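Local coordinates for protein Lic12234 (Leptospira interrogans, PDB 4TZH) that is of unknown function but folds as a leucine-rich repeat solenoid, binds zinc ions in the crystal, and may act as a virulence factor of this pathogen, at residues K144-I148 against T168-P172. Numbering follows the deposited sequence.
Sequences KLTSI and TLTTP
Start with two irregular loop segments, K144-I148 and T168-P172, in which T146, T168 and T170 kink the backbone between more extended residues. K144-I148 and T168-T171 run the same way, 13° apart end to end, with T146 and L169 in register at 4.3 Å between CA atoms. T168 points toward the other segment, and its p rotamer (chi1 49°) swings OG1 inward to donate a hydrogen bond to L145 O at 2.7 Å. The next side chain, L169 (chi1 t, chi2 p), leaves its backbone sideways and then reaches across: CD1 lies 3.5 Å from T146 C and 4.3 Å from L145 CB, while CD2 sits 4.3 Å from I148 CG1. L145, in the mt rotamer, is buried against L140 and L163. T146 turns its CB away, and its own p rotamer lets OG1 bond to T123 O of the preceding repeat. Two waters bridge the segments. The first donates to T146 O (2.7 Å) and T168 O (2.8 Å) and accepts from T170 N (2.8 Å); the second accepts from I148 N (2.9 Å) and is hydrogen-bonded to OG1 of T171 (2.7 Å, m rotamer). P172 occupies the N-cap position, right before helix 173-179, whose I176 touches both I148 and T171. Such stacking of equivalent Leu-Thr loop segments from successive coils, each following a parallel strand, is characteristic of a leucine-rich repeat solenoid, here at its C-terminal end.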
loop_
_atom_site.group_PDB
_atom_site.type_symbol
_atom_site.label_atom_id
_atom_site.label_comp_id
_atom_site.label_asym_id
_atom_site.label_seq_id
_atom_site.Cartn_x
_atom_site.Cartn_y
_atom_site.Cartn_z
ATOM N N LYS A 144 9.331 -6.968 11.256
ATOM C CA LYS A 144 9.848 -8.093 12.052
ATOM C C LYS A 144 10.334 -9.168 11.078
ATOM O O LYS A 144 10.150 -10.376 11.293
ATOM C CB LYS A 144 8.723 -8.612 12.979
ATOM C CG LYS A 144 8.228 -7.573 13.999
ATOM C CD LYS A 144 9.218 -7.300 15.133
ATOM C CE LYS A 144 8.810 -6.089 15.940
ATOM N NZ LYS A 144 9.881 -5.665 16.879
ATOM N N LEU A 145 10.950 -8.730 9.976
ATOM C CA LEU A 145 11.334 -9.607 8.880
ATOM C C LEU A 145 12.283 -10.682 9.277
ATOM O O LEU A 145 13.238 -10.423 10.006
ATOM C CB LEU A 145 11.956 -8.839 7.719
ATOM C CG LEU A 145 11.029 -7.887 6.993
ATOM C CD1 LEU A 145 11.830 -7.075 6.000
ATOM C CD2 LEU A 145 9.898 -8.621 6.281
ATOM N N THR A 146 11.995 -11.909 8.843
ATOM C CA THR A 146 12.887 -13.038 9.096
ATOM C C THR A 146 13.395 -13.630 7.800
ATOM O O THR A 146 14.412 -14.345 7.812
ATOM C CB THR A 146 12.280 -14.120 10.006
ATOM O OG1 THR A 146 11.059 -14.584 9.432
ATOM C CG2 THR A 146 12.081 -13.647 11.428
ATOM N N SER A 147 12.686 -13.370 6.694
ATOM C CA SER A 147 13.088 -13.823 5.372
ATOM C C SER A 147 12.540 -12.889 4.307
ATOM O O SER A 147 11.539 -12.185 4.535
ATOM C CB SER A 147 12.618 -15.252 5.111
ATOM O OG SER A 147 11.209 -15.331 4.937
ATOM N N ILE A 148 13.219 -12.880 3.157
ATOM C CA ILE A 148 12.833 -12.145 1.969
ATOM C C ILE A 148 12.629 -13.198 0.854
ATOM O O ILE A 148 13.502 -14.050 0.688
ATOM C CB ILE A 148 13.891 -11.048 1.636
ATOM C CG1 ILE A 148 13.747 -9.798 2.569
ATOM C CG2 ILE A 148 13.908 -10.658 0.141
ATOM C CD1 ILE A 148 12.299 -9.272 2.844
ATOM N N THR A 168 15.778 -8.792 13.203
ATOM C CA THR A 168 15.298 -10.177 13.151
ATOM C C THR A 168 15.702 -10.868 11.832
ATOM O O THR A 168 15.617 -12.090 11.724
ATOM C CB THR A 168 13.765 -10.207 13.320
ATOM O OG1 THR A 168 13.191 -9.241 12.415
ATOM C CG2 THR A 168 13.316 -9.878 14.748
ATOM N N LEU A 169 16.102 -10.093 10.812
ATOM C CA LEU A 169 16.463 -10.640 9.510
ATOM C C LEU A 169 17.887 -11.145 9.580
ATOM O O LEU A 169 18.817 -10.338 9.691
ATOM C CB LEU A 169 16.264 -9.585 8.384
ATOM C CG LEU A 169 16.444 -10.046 6.911
ATOM C CD1 LEU A 169 15.460 -11.127 6.534
ATOM C CD2 LEU A 169 16.246 -8.874 5.929
ATOM N N THR A 170 18.037 -12.484 9.602
ATOM C CA THR A 170 19.346 -13.146 9.696
ATOM C C THR A 170 19.932 -13.395 8.318
ATOM O O THR A 170 21.111 -13.736 8.219
ATOM C CB THR A 170 19.270 -14.438 10.540
ATOM O OG1 THR A 170 18.388 -15.367 9.908
ATOM C CG2 THR A 170 18.820 -14.189 11.975
ATOM N N THR A 171 19.113 -13.213 7.255
ATOM C CA THR A 171 19.515 -13.391 5.860
ATOM C C THR A 171 20.755 -12.539 5.547
ATOM O O THR A 171 20.693 -11.310 5.700
ATOM C CB THR A 171 18.349 -13.097 4.911
ATOM O OG1 THR A 171 17.212 -13.876 5.300
ATOM C CG2 THR A 171 18.698 -13.380 3.474
ATOM N N PRO A 172 21.885 -13.168 5.136
ATOM C CA PRO A 172 23.089 -12.378 4.836
ATOM C C PRO A 172 22.848 -11.326 3.767
ATOM O O PRO A 172 22.102 -11.557 2.818
ATOM C CB PRO A 172 24.101 -13.426 4.356
ATOM C CG PRO A 172 23.631 -14.715 4.947
ATOM C CD PRO A 172 22.130 -14.612 4.935
HETATM O O HOH W 1 15.910 -14.283 10.070
HETATM O O HOH W 2 15.626 -14.444 3.209
#